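Local coordinates for protein paenibacillus xanthan lyase (Paenibacillus, PDB 6F2P) that cleaves the polysaccharide xanthan by an eliminative mechanism, as a lyase of polysaccharide lyase family 8 that carries several bound calcium ions, at residues 393-398 against 447-452; 725-730 against 757-762; 729-734 against 747-752. All coordinates share one frame; numbering follows the deposited sequence.

Contact 1. Residues 393-398 against 447-452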
ATOM      1  N   ASN A 393      -0.171  -4.679 -13.723  1.00 15.42           N
ATOM      2  CA  ASN A 393      -0.910  -3.621 -14.404  1.00 13.15           C
ATOM      3  C   ASN A 393      -2.375  -3.984 -14.619  1.00 14.45           C
ATOM      4  O   ASN A 393      -3.269  -3.269 -14.175  1.00 18.10           O
ATOM      5  CB  ASN A 393      -0.227  -3.193 -15.717  1.00 18.23           C
ATOM      6  CG  ASN A 393       0.255  -4.374 -16.565  1.00 18.94           C
ATOM      7  OD1 ASN A 393      -0.135  -5.524 -16.347  1.00 16.28           O
ATOM      8  ND2 ASN A 393       1.107  -4.079 -17.549  1.00 13.88           N
ATOM      9  N   TYR A 394      -2.613  -5.106 -15.285  1.00 15.31           N
ATOM     10  CA  TYR A 394      -3.957  -5.671 -15.387  1.00 16.04           C
ATOM     11  C   TYR A 394      -3.830  -7.144 -15.718  1.00 18.25           C
ATOM     12  O   TYR A 394      -2.757  -7.611 -16.119  1.00 15.32           O
ATOM     13  CB  TYR A 394      -4.766  -4.986 -16.482  1.00 16.83           C
ATOM     14  CG  TYR A 394      -4.222  -5.252 -17.867  1.00 18.77           C
ATOM     15  CD1 TYR A 394      -3.020  -4.688 -18.277  1.00 19.74           C
ATOM     16  CD2 TYR A 394      -4.902  -6.068 -18.762  1.00 18.56           C
ATOM     17  CE1 TYR A 394      -2.509  -4.925 -19.538  1.00 21.24           C
ATOM     18  CE2 TYR A 394      -4.397  -6.306 -20.039  1.00 18.22           C
ATOM     19  CZ  TYR A 394      -3.201  -5.727 -20.415  1.00 20.07           C
ATOM     20  OH  TYR A 394      -2.679  -5.952 -21.667  1.00 20.35           O
ATOM     21  N   GLU A 395      -4.924  -7.879 -15.565  1.00 14.82           N
ATOM     22  CA  GLU A 395      -4.897  -9.289 -15.896  1.00 12.68           C
ATOM     23  C   GLU A 395      -5.660  -9.583 -17.171  1.00 16.48           C
ATOM     24  O   GLU A 395      -6.814  -9.181 -17.335  1.00 18.79           O
ATOM     25  CB  GLU A 395      -5.455 -10.143 -14.768  1.00 12.66           C
ATOM     26  CG  GLU A 395      -5.313 -11.616 -15.073  1.00 16.56           C
ATOM     27  CD  GLU A 395      -5.945 -12.503 -14.037  1.00 14.87           C
ATOM     28  OE1 GLU A 395      -5.229 -13.383 -13.518  1.00 16.03           O
ATOM     29  OE2 GLU A 395      -7.151 -12.335 -13.755  1.00 12.07           O
ATOM     30  N   SER A 396      -5.004 -10.288 -18.081  1.00 17.20           N
ATOM     31  CA  SER A 396      -5.686 -10.817 -19.244  1.00 15.26           C
ATOM     32  C   SER A 396      -5.262 -12.263 -19.442  1.00 18.36           C
ATOM     33  O   SER A 396      -4.100 -12.549 -19.757  1.00 20.88           O
ATOM     34  CB  SER A 396      -5.368  -9.986 -20.482  1.00 14.54           C
ATOM     35  OG  SER A 396      -6.047 -10.514 -21.609  1.00 22.19           O
ATOM     36  N   ILE A 397      -6.196 -13.178 -19.213  1.00 16.48           N
ATOM     37  CA  ILE A 397      -5.981 -14.584 -19.542  1.00 17.97           C
ATOM     38  C   ILE A 397      -7.214 -15.126 -20.238  1.00 19.73           C
ATOM     39  O   ILE A 397      -8.290 -14.527 -20.146  1.00 20.81           O
ATOM     40  CB  ILE A 397      -5.703 -15.430 -18.302  1.00 16.75           C
ATOM     41  CG1 ILE A 397      -6.868 -15.327 -17.318  1.00 17.51           C
ATOM     42  CG2 ILE A 397      -4.402 -15.001 -17.658  1.00 14.82           C
ATOM     43  CD1 ILE A 397      -6.579 -15.958 -15.979  1.00 13.12           C
ATOM     44  N   ASN A 398      -7.050 -16.250 -20.935  1.00 19.06           N
ATOM     45  CA  ASN A 398      -8.148 -16.906 -21.648  1.00 14.63           C
ATOM     46  C   ASN A 398      -8.977 -15.960 -22.484  1.00 17.05           C
ATOM     47  O   ASN A 398     -10.197 -16.111 -22.540  1.00 22.18           O
ATOM     48  CB  ASN A 398      -9.093 -17.630 -20.684  1.00 18.43           C
ATOM     49  CG  ASN A 398      -8.357 -18.394 -19.613  1.00 28.20           C
ATOM     50  OD1 ASN A 398      -7.341 -19.046 -19.882  1.00 25.64           O
ATOM     51  ND2 ASN A 398      -8.852 -18.304 -18.377  1.00 27.17           N
ATOM     52  N   THR A 447       1.797  -4.845 -22.552  1.00 19.00           N
ATOM     53  CA  THR A 447       1.892  -6.232 -22.128  1.00 21.99           C
ATOM     54  C   THR A 447       1.102  -6.490 -20.840  1.00 22.07           C
ATOM     55  O   THR A 447       1.264  -5.778 -19.843  1.00 22.40           O
ATOM     56  CB  THR A 447       3.363  -6.606 -21.923  1.00 21.80           C
ATOM     57  OG1 THR A 447       4.057  -6.429 -23.163  1.00 27.88           O
ATOM     58  CG2 THR A 447       3.509  -8.045 -21.449  1.00 20.86           C
ATOM     59  N   ALA A 448       0.246  -7.505 -20.881  1.00 13.24           N
ATOM     60  CA  ALA A 448      -0.589  -7.863 -19.749  1.00 16.82           C
ATOM     61  C   ALA A 448       0.167  -8.627 -18.667  1.00 16.87           C
ATOM     62  O   ALA A 448       1.277  -9.110 -18.883  1.00 15.79           O
ATOM     63  CB  ALA A 448      -1.760  -8.687 -20.218  1.00 15.44           C
ATOM     64  N   ASN A 449      -0.461  -8.734 -17.504  1.00 15.85           N
ATOM     65  CA  ASN A 449       0.022  -9.585 -16.430  1.00 17.99           C
ATOM     66  C   ASN A 449       1.442  -9.270 -15.984  1.00 23.34           C
ATOM     67  O   ASN A 449       2.216 -10.179 -15.685  1.00 23.66           O
ATOM     68  CB  ASN A 449      -0.078 -11.059 -16.830  1.00 17.57           C
ATOM     69  CG  ASN A 449      -1.378 -11.384 -17.540  1.00 19.04           C
ATOM     70  OD1 ASN A 449      -2.450 -10.943 -17.133  1.00 17.81           O
ATOM     71  ND2 ASN A 449      -1.285 -12.160 -18.615  1.00 18.94           N
ATOM     72  N   SER A 450       1.773  -7.981 -15.935  1.00 20.42           N
ATOM     73  CA  SER A 450       3.137  -7.552 -15.650  1.00 15.66           C
ATOM     74  C   SER A 450       3.215  -6.496 -14.558  1.00 21.52           C
ATOM     75  O   SER A 450       2.332  -5.645 -14.441  1.00 20.17           O
ATOM     76  CB  SER A 450       3.756  -6.971 -16.915  1.00 20.79           C
ATOM     77  OG  SER A 450       3.613  -7.861 -18.004  1.00 31.05           O
ATOM     78  N   ARG A 451       4.289  -6.537 -13.775  1.00 20.60           N
ATOM     79  CA  ARG A 451       4.537  -5.510 -12.771  1.00 19.76           C
ATOM     80  C   ARG A 451       5.605  -4.560 -13.297  1.00 24.17           C
ATOM     81  O   ARG A 451       6.417  -4.944 -14.142  1.00 21.19           O
ATOM     82  CB  ARG A 451       4.975  -6.147 -11.454  1.00 17.27           C
ATOM     83  CG  ARG A 451       4.091  -7.307 -11.072  1.00 23.55           C
ATOM     84  CD  ARG A 451       4.292  -7.790  -9.647  1.00 21.12           C
ATOM     85  NE  ARG A 451       5.620  -8.344  -9.384  1.00 28.49           N
ATOM     86  CZ  ARG A 451       6.121  -9.431  -9.965  1.00 29.53           C
ATOM     87  NH1 ARG A 451       5.421 -10.093 -10.877  1.00 36.24           N
ATOM     88  NH2 ARG A 451       7.337  -9.850  -9.639  1.00 30.07           N
ATOM     89  N   SER A 452       5.591  -3.318 -12.817  1.00 17.37           N
ATOM     90  CA  SER A 452       6.566  -2.320 -13.255  1.00 15.59           C
ATOM     91  C   SER A 452       7.881  -2.569 -12.542  1.00 17.57           C
ATOM     92  O   SER A 452       7.975  -3.444 -11.675  1.00 18.12           O
ATOM     93  CB  SER A 452       6.084  -0.894 -12.961  1.00 19.34           C
ATOM     94  OG  SER A 452       6.194  -0.568 -11.579  1.00 18.19           O
TER

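Contact 2. Residues 725-730 against 757-762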
ATOM      1  N   ILE A 725      12.057  13.860  18.113  1.00 18.85           N
ATOM      2  CA  ILE A 725      13.441  14.301  18.249  1.00 22.14           C
ATOM      3  C   ILE A 725      13.536  15.716  18.807  1.00 22.40           C
ATOM      4  O   ILE A 725      14.451  16.029  19.572  1.00 24.58           O
ATOM      5  CB  ILE A 725      14.184  14.195  16.909  1.00 20.27           C
ATOM      6  CG1 ILE A 725      14.196  12.738  16.452  1.00 14.76           C
ATOM      7  CG2 ILE A 725      15.607  14.734  17.023  1.00 15.59           C
ATOM      8  CD1 ILE A 725      15.019  12.511  15.218  1.00 24.08           C
ATOM      9  N   GLN A 726      12.571  16.558  18.451  1.00 20.75           N
ATOM     10  CA  GLN A 726      12.559  17.924  18.944  1.00 20.25           C
ATOM     11  C   GLN A 726      11.184  18.563  18.840  1.00 21.16           C
ATOM     12  O   GLN A 726      10.423  18.245  17.939  1.00 27.61           O
ATOM     13  CB  GLN A 726      13.564  18.756  18.158  1.00 20.68           C
ATOM     14  CG  GLN A 726      13.763  20.148  18.702  1.00 22.61           C
ATOM     15  CD  GLN A 726      14.729  20.934  17.867  1.00 25.60           C
ATOM     16  OE1 GLN A 726      15.925  20.980  18.156  1.00 30.31           O
ATOM     17  NE2 GLN A 726      14.221  21.545  16.806  1.00 25.51           N
ATOM     18  N   TYR A 727      10.877  19.473  19.762  1.00 27.59           N
ATOM     19  CA  TYR A 727       9.643  20.253  19.720  1.00 24.10           C
ATOM     20  C   TYR A 727       9.876  21.675  19.214  1.00 24.51           C
ATOM     21  O   TYR A 727       9.133  22.175  18.373  1.00 22.36           O
ATOM     22  CB  TYR A 727       9.021  20.326  21.110  1.00 24.42           C
ATOM     23  CG  TYR A 727       8.655  18.982  21.669  1.00 30.43           C
ATOM     24  CD1 TYR A 727       7.755  18.158  21.006  1.00 28.86           C
ATOM     25  CD2 TYR A 727       9.200  18.537  22.863  1.00 23.72           C
ATOM     26  CE1 TYR A 727       7.408  16.924  21.516  1.00 28.12           C
ATOM     27  CE2 TYR A 727       8.863  17.305  23.383  1.00 26.96           C
ATOM     28  CZ  TYR A 727       7.968  16.499  22.704  1.00 34.86           C
ATOM     29  OH  TYR A 727       7.634  15.266  23.214  1.00 39.59           O
ATOM     30  N   TYR A 728      10.901  22.331  19.749  1.00 24.76           N
ATOM     31  CA  TYR A 728      11.191  23.713  19.391  1.00 23.07           C
ATOM     32  C   TYR A 728      12.695  23.913  19.198  1.00 20.90           C
ATOM     33  O   TYR A 728      13.494  23.198  19.793  1.00 27.95           O
ATOM     34  CB  TYR A 728      10.623  24.667  20.450  1.00 27.87           C
ATOM     35  CG  TYR A 728      10.958  24.296  21.886  1.00 37.66           C
ATOM     36  CD1 TYR A 728      12.211  24.579  22.430  1.00 32.22           C
ATOM     37  CD2 TYR A 728      10.015  23.680  22.705  1.00 36.50           C
ATOM     38  CE1 TYR A 728      12.517  24.245  23.740  1.00 30.68           C
ATOM     39  CE2 TYR A 728      10.314  23.345  24.023  1.00 31.70           C
ATOM     40  CZ  TYR A 728      11.565  23.631  24.531  1.00 35.99           C
ATOM     41  OH  TYR A 728      11.864  23.302  25.832  1.00 37.78           O
ATOM     42  N   PRO A 729      13.096  24.865  18.346  1.00 19.53           N
ATOM     43  CA  PRO A 729      12.277  25.815  17.582  1.00 23.33           C
ATOM     44  C   PRO A 729      11.539  25.176  16.396  1.00 23.83           C
ATOM     45  O   PRO A 729      10.648  25.810  15.828  1.00 25.09           O
ATOM     46  CB  PRO A 729      13.308  26.822  17.076  1.00 14.47           C
ATOM     47  CG  PRO A 729      14.533  25.996  16.882  1.00 21.48           C
ATOM     48  CD  PRO A 729      14.528  24.986  18.011  1.00 16.07           C
ATOM     49  N   THR A 730      11.904  23.953  16.021  1.00 18.82           N
ATOM     50  CA  THR A 730      11.181  23.241  14.966  1.00 22.89           C
ATOM     51  C   THR A 730      10.875  21.793  15.342  1.00 23.22           C
ATOM     52  O   THR A 730      11.643  21.156  16.074  1.00 24.30           O
ATOM     53  CB  THR A 730      11.944  23.266  13.622  1.00 23.13           C
ATOM     54  OG1 THR A 730      13.260  22.725  13.797  1.00 20.40           O
ATOM     55  CG2 THR A 730      12.062  24.677  13.100  1.00 26.94           C
ATOM     56  N   SER A 757       9.763  20.110  27.896  1.00 32.13           N
ATOM     57  CA  SER A 757      11.178  19.958  27.594  1.00 29.65           C
ATOM     58  C   SER A 757      11.401  19.256  26.263  1.00 32.26           C
ATOM     59  O   SER A 757      10.719  18.282  25.943  1.00 34.69           O
ATOM     60  CB  SER A 757      11.885  19.193  28.715  1.00 30.44           C
ATOM     61  OG  SER A 757      11.941  19.964  29.905  1.00 42.36           O
ATOM     62  N   ASN A 758      12.355  19.760  25.486  1.00 29.93           N
ATOM     63  CA  ASN A 758      12.805  19.058  24.293  1.00 26.33           C
ATOM     64  C   ASN A 758      13.397  17.722  24.690  1.00 27.12           C
ATOM     65  O   ASN A 758      14.075  17.631  25.711  1.00 29.34           O
ATOM     66  CB  ASN A 758      13.873  19.860  23.553  1.00 19.43           C
ATOM     67  CG  ASN A 758      13.288  20.822  22.548  1.00 28.26           C
ATOM     68  OD1 ASN A 758      12.188  20.609  22.032  1.00 31.21           O
ATOM     69  ND2 ASN A 758      14.029  21.886  22.244  1.00 33.37           N
ATOM     70  N   PRO A 759      13.147  16.681  23.881  1.00 27.87           N
ATOM     71  CA  PRO A 759      13.776  15.377  24.104  1.00 26.82           C
ATOM     72  C   PRO A 759      15.293  15.503  24.197  1.00 25.03           C
ATOM     73  O   PRO A 759      15.897  16.378  23.566  1.00 23.72           O
ATOM     74  CB  PRO A 759      13.384  14.583  22.855  1.00 21.78           C
ATOM     75  CG  PRO A 759      12.094  15.184  22.443  1.00 25.80           C
ATOM     76  CD  PRO A 759      12.241  16.659  22.720  1.00 26.17           C
ATOM     77  N   SER A 760      15.908  14.648  25.001  1.00 25.06           N
ATOM     78  CA  SER A 760      17.355  14.665  25.100  1.00 27.28           C
ATOM     79  C   SER A 760      17.891  14.163  23.772  1.00 25.98           C
ATOM     80  O   SER A 760      17.263  13.315  23.128  1.00 24.28           O
ATOM     81  CB  SER A 760      17.833  13.776  26.251  1.00 27.66           C
ATOM     82  OG  SER A 760      17.204  14.135  27.467  1.00 37.28           O
ATOM     83  N   PRO A 761      19.038  14.704  23.346  1.00 22.97           N
ATOM     84  CA  PRO A 761      19.721  14.213  22.147  1.00 20.05           C
ATOM     85  C   PRO A 761      19.863  12.695  22.187  1.00 21.45           C
ATOM     86  O   PRO A 761      20.016  12.122  23.258  1.00 28.46           O
ATOM     87  CB  PRO A 761      21.096  14.904  22.206  1.00 24.16           C
ATOM     88  CG  PRO A 761      21.150  15.629  23.565  1.00 19.69           C
ATOM     89  CD  PRO A 761      19.728  15.854  23.953  1.00 26.26           C
ATOM     90  N   ILE A 762      19.775  12.051  21.031  1.00 23.85           N
ATOM     91  CA  ILE A 762      19.803  10.597  20.963  1.00 23.43           C
ATOM     92  C   ILE A 762      21.199  10.143  20.577  1.00 24.78           C
ATOM     93  O   ILE A 762      21.595  10.260  19.419  1.00 28.55           O
ATOM     94  CB  ILE A 762      18.787  10.071  19.924  1.00 26.10           C
ATOM     95  CG1 ILE A 762      17.369  10.505  20.294  1.00 23.02           C
ATOM     96  CG2 ILE A 762      18.860   8.557  19.800  1.00 21.28           C
ATOM     97  CD1 ILE A 762      16.316   9.986  19.337  1.00 26.70           C
TER
HETATM   98  O   HOH W   1      16.897  14.371  20.325  1.00 21.27           O

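Contact 3. Residues 729-734 against 747-752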
ATOM      1  N   PRO A 729      13.096  24.865  18.346  1.00 19.53           N
ATOM      2  CA  PRO A 729      12.277  25.815  17.582  1.00 23.33           C
ATOM      3  C   PRO A 729      11.539  25.176  16.396  1.00 23.83           C
ATOM      4  O   PRO A 729      10.648  25.810  15.828  1.00 25.09           O
ATOM      5  CB  PRO A 729      13.308  26.822  17.076  1.00 14.47           C
ATOM      6  CG  PRO A 729      14.533  25.996  16.882  1.00 21.48           C
ATOM      7  CD  PRO A 729      14.528  24.986  18.011  1.00 16.07           C
ATOM      8  N   THR A 730      11.904  23.953  16.021  1.00 18.82           N
ATOM      9  CA  THR A 730      11.181  23.241  14.966  1.00 22.89           C
ATOM     10  C   THR A 730      10.875  21.793  15.342  1.00 23.22           C
ATOM     11  O   THR A 730      11.643  21.156  16.074  1.00 24.30           O
ATOM     12  CB  THR A 730      11.944  23.266  13.622  1.00 23.13           C
ATOM     13  OG1 THR A 730      13.260  22.725  13.797  1.00 20.40           O
ATOM     14  CG2 THR A 730      12.062  24.677  13.100  1.00 26.94           C
ATOM     15  N   MET A 731       9.751  21.278  14.845  1.00 20.79           N
ATOM     16  CA  MET A 731       9.379  19.882  15.072  1.00 18.84           C
ATOM     17  C   MET A 731      10.324  18.931  14.346  1.00 21.75           C
ATOM     18  O   MET A 731      10.616  19.113  13.168  1.00 25.22           O
ATOM     19  CB  MET A 731       7.937  19.624  14.641  1.00 17.46           C
ATOM     20  CG  MET A 731       6.911  20.083  15.650  1.00 18.27           C
ATOM     21  SD  MET A 731       5.250  20.217  14.960  1.00 20.63           S
ATOM     22  CE  MET A 731       5.253  21.873  14.274  1.00 19.12           C
ATOM     23  N   LYS A 732      10.820  17.928  15.060  1.00 21.09           N
ATOM     24  CA  LYS A 732      11.686  16.923  14.461  1.00 21.66           C
ATOM     25  C   LYS A 732      11.301  15.548  14.966  1.00 19.32           C
ATOM     26  O   LYS A 732      11.128  15.359  16.165  1.00 22.37           O
ATOM     27  CB  LYS A 732      13.159  17.195  14.787  1.00 21.89           C
ATOM     28  CG  LYS A 732      13.741  18.410  14.085  1.00 24.26           C
ATOM     29  CD  LYS A 732      15.258  18.512  14.278  1.00 18.67           C
ATOM     30  CE  LYS A 732      15.842  19.602  13.381  1.00 22.81           C
ATOM     31  NZ  LYS A 732      17.305  19.814  13.568  1.00 30.16           N
ATOM     32  N   PHE A 733      11.156  14.590  14.056  1.00 19.30           N
ATOM     33  CA  PHE A 733      10.940  13.205  14.460  1.00 16.70           C
ATOM     34  C   PHE A 733      11.442  12.226  13.420  1.00 18.19           C
ATOM     35  O   PHE A 733      11.880  12.636  12.347  1.00 20.40           O
ATOM     36  CB  PHE A 733       9.469  12.939  14.788  1.00 20.67           C
ATOM     37  CG  PHE A 733       8.535  13.067  13.615  1.00 21.27           C
ATOM     38  CD1 PHE A 733       8.067  14.311  13.212  1.00 24.08           C
ATOM     39  CD2 PHE A 733       8.089  11.936  12.941  1.00 21.90           C
ATOM     40  CE1 PHE A 733       7.187  14.427  12.135  1.00 24.12           C
ATOM     41  CE2 PHE A 733       7.209  12.045  11.861  1.00 19.23           C
ATOM     42  CZ  PHE A 733       6.761  13.289  11.458  1.00 19.98           C
ATOM     43  N   LYS A 734      11.400  10.936  13.749  1.00 20.26           N
ATOM     44  CA  LYS A 734      11.734   9.885  12.789  1.00 21.05           C
ATOM     45  C   LYS A 734      10.720   8.761  12.899  1.00 22.63           C
ATOM     46  O   LYS A 734      10.079   8.606  13.932  1.00 25.30           O
ATOM     47  CB  LYS A 734      13.152   9.346  13.005  1.00 17.42           C
ATOM     48  CG  LYS A 734      13.357   8.645  14.334  1.00 24.50           C
ATOM     49  CD  LYS A 734      14.818   8.276  14.583  1.00 19.89           C
ATOM     50  CE  LYS A 734      14.968   7.619  15.947  1.00 15.26           C
ATOM     51  NZ  LYS A 734      16.374   7.282  16.283  1.00 16.86           N
ATOM     52  N   VAL A 747       1.652  11.389  14.073  1.00 21.91           N
ATOM     53  CA  VAL A 747       2.075  12.074  15.282  1.00 14.48           C
ATOM     54  C   VAL A 747       1.367  13.427  15.348  1.00 20.31           C
ATOM     55  O   VAL A 747       1.224  14.109  14.339  1.00 22.49           O
ATOM     56  CB  VAL A 747       3.615  12.246  15.339  1.00 21.27           C
ATOM     57  CG1 VAL A 747       4.125  13.089  14.177  1.00 16.09           C
ATOM     58  CG2 VAL A 747       4.046  12.863  16.669  1.00 24.70           C
ATOM     59  N   LYS A 748       0.894  13.800  16.532  1.00 24.10           N
ATOM     60  CA  LYS A 748       0.207  15.075  16.706  1.00 21.68           C
ATOM     61  C   LYS A 748       0.880  15.903  17.800  1.00 25.64           C
ATOM     62  O   LYS A 748       0.944  15.503  18.969  1.00 24.77           O
ATOM     63  CB  LYS A 748      -1.285  14.871  17.002  1.00 22.75           C
ATOM     64  CG  LYS A 748      -2.047  16.176  17.234  1.00 26.23           C
ATOM     65  CD  LYS A 748      -3.529  16.052  16.893  1.00 31.04           C
ATOM     66  CE  LYS A 748      -4.210  14.958  17.701  1.00 49.67           C
ATOM     67  NZ  LYS A 748      -5.697  14.947  17.541  1.00 39.84           N
ATOM     68  N   PHE A 749       1.391  17.061  17.400  1.00 24.06           N
ATOM     69  CA  PHE A 749       2.104  17.944  18.301  1.00 17.31           C
ATOM     70  C   PHE A 749       1.186  19.027  18.860  1.00 23.97           C
ATOM     71  O   PHE A 749       0.220  19.428  18.213  1.00 25.90           O
ATOM     72  CB  PHE A 749       3.255  18.597  17.551  1.00 15.09           C
ATOM     73  CG  PHE A 749       4.402  17.673  17.277  1.00 18.95           C
ATOM     74  CD1 PHE A 749       5.383  17.460  18.236  1.00 17.10           C
ATOM     75  CD2 PHE A 749       4.513  17.024  16.055  1.00 21.22           C
ATOM     76  CE1 PHE A 749       6.457  16.612  17.981  1.00 19.76           C
ATOM     77  CE2 PHE A 749       5.584  16.174  15.793  1.00 17.64           C
ATOM     78  CZ  PHE A 749       6.557  15.967  16.757  1.00 18.54           C
ATOM     79  N   SER A 750       1.492  19.505  20.061  1.00 20.16           N
ATOM     80  CA  SER A 750       0.771  20.641  20.619  1.00 18.33           C
ATOM     81  C   SER A 750       1.449  21.942  20.193  1.00 19.36           C
ATOM     82  O   SER A 750       2.672  22.006  20.083  1.00 21.16           O
ATOM     83  CB  SER A 750       0.711  20.541  22.142  1.00 26.84           C
ATOM     84  OG  SER A 750       2.012  20.527  22.707  1.00 31.55           O
ATOM     85  N   LEU A 751       0.661  22.981  19.950  1.00 21.92           N
ATOM     86  CA  LEU A 751       1.224  24.264  19.538  1.00 28.28           C
ATOM     87  C   LEU A 751       1.051  25.345  20.601  1.00 29.49           C
ATOM     88  O   LEU A 751       1.635  26.423  20.501  1.00 25.83           O
ATOM     89  CB  LEU A 751       0.590  24.731  18.230  1.00 25.79           C
ATOM     90  CG  LEU A 751       0.869  23.895  16.982  1.00 26.66           C
ATOM     91  CD1 LEU A 751       0.256  24.561  15.755  1.00 31.51           C
ATOM     92  CD2 LEU A 751       2.362  23.694  16.796  1.00 21.42           C
ATOM     93  N   THR A 752       0.238  25.054  21.612  1.00 31.70           N
ATOM     94  CA  THR A 752      -0.023  26.009  22.682  1.00 30.76           C
ATOM     95  C   THR A 752       0.275  25.427  24.061  1.00 36.68           C
ATOM     96  O   THR A 752       0.656  24.257  24.199  1.00 32.09           O
ATOM     97  CB  THR A 752      -1.485  26.493  22.674  1.00 32.42           C
ATOM     98  OG1 THR A 752      -2.361  25.370  22.848  1.00 29.75           O
ATOM     99  CG2 THR A 752      -1.810  27.222  21.369  1.00 19.37           C
TER

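Contact 1. Residues 393-398 against 447-452
Two irregular loops run in opposite directions, N393 facing S450 and S396 facing A448, with the CA atoms of E395 and N449 5.0 Å apart. Two main-chain hydrogen bonds join them, N393 N to S450 O (2.8 Å) in the carbonyl plane and N449 N to Y394 O nearly along the C=O axis. Asparagine suits positions 393 and 449 because its amide can imitate a peptide group. N393 OD1 accepts from S450 N (3.1 Å), above the carbonyl plane, and from Y394 N, while N393 ND2 donates a hydrogen bond to T447 O at 2.9 Å. N449, in the left-handed backbone region that asparagine tolerates (phi 57°), pairs with both N-H and C=O of S396: OD1 takes S396 N at 2.8 Å on a lone pair, ND2 donates to S396 O. Both loops belong to the super-sandwich region of family 8 lyases; the extended E395 places its carboxylate on R283 in a salt bridge, with hydrogen bonds to H220 and Y225, all of the N-terminal alpha-helical range, consistent with the loops lying where these parts meet. Y394 lays its ring obliquely against the small A448, CZ 3.3 Å from A448 CB, and its hydroxyl is hydrogen-bonded to Q446 O.

Contact 2. Residues 725-730 against 757-762
A classic beta bulge, I725 and Q726 both facing K732, ends strand 722-726, and the turn that follows receives the loop 757-762. Hydrogen bonds converge on the N758 amide. Its OD1 accepts from Y727 N at 2.9 Å, above the carbonyl plane, and from Y728 N at 3.1 Å on a lone pair; its ND2 donates to Y728 O at 2.8 Å, also on a lone pair. One short side chain thus serves three backbone groups of the turn, and an alanine in place of this asparagine would remove the amide and would probably loosen the loop's hold on the turn. Within the turn, Q726 extends so that NE2 hydrogen-bonds to T730 O at 2.7 Å. Y728, with CG in the crowded position between N and the carbonyl carbon (chi1 48°), spreads one face over the N758 amide, OD1 lying 3.7 Å above the ring plane, and its hydroxyl hydrogen-bonds to G756 O. S757 O meets the Y727 ring at its edge, in plane, and rigid P759 sets CD 3.5 Å from Y727 CE2. Further along, a single water donates to both I725 O and S760 O, 3.0 Å from each oxygen.

Contact 3. Residues 729-734 against 747-752
Strands 731-734 and 747-750 face each other from different sheets, running roughly antiparallel at 156° with their axes 9.9 Å apart at closest approach and no hydrogen bond between them. Side chains fill the gap: M731 and F733 point from one strand, V747 and F749 from the other. M731 is flexible enough to mould itself to a ring. Its CG sits over the centre of the F749 face, 3.8 Å from the centroid, and SD lies obliquely at 4.0 Å from the same centroid, so that a CH-pi and a Met-aromatic contact share one phenyl group. A bend at chi3 (-86°) then carries CE to L751 CD2, 4.2 Å away. Strand 731-736 belongs to a five-stranded antiparallel sheet and strand 744-750 to a seven-stranded one, so these side chains form part of the core between two sheets of a beta-sandwich. The alternation of the strands fits this: K732, K748 and S750 point away from the core. F733 holds CG between the backbone N and the carbonyl carbon (chi1 65°) and turns one face to the branched V747, whose CG1 lies 3.9 Å from the ring centroid, displaced toward the rim, in a second CH-pi contact. The two phenyl groups cross obliquely, F733 CD1 lying near the plane of the F749 ring at its edge, 4.0 Å from F749 CE2. Beyond the pair, F733 also rests on I706 and I722, and V747 on L715 and K718.

From the N terminus, contact 1 comes first, closing the loop from 393-398 to 447-452 within the super-sandwich region; its centre lies about 49 Å from that of contact 2 and about 44 Å from that of contact 3. The later two start from the same stretch, the smaller loop of contact 3 lying within that of contact 2. Contact 2 opens at 725, contact 3 at the shared P729 and T730, and contact 3 closes at 747-752 before contact 2 at 757-762. Strands 722-726 and 731-736 are sheet neighbours, and Y727 packs on F749. Contact 3 joins the two sheets, contact 2 fastens the outgoing chain to the hairpin, and the I762 carbonyl is hydrogen-bonded to T814 and Q815.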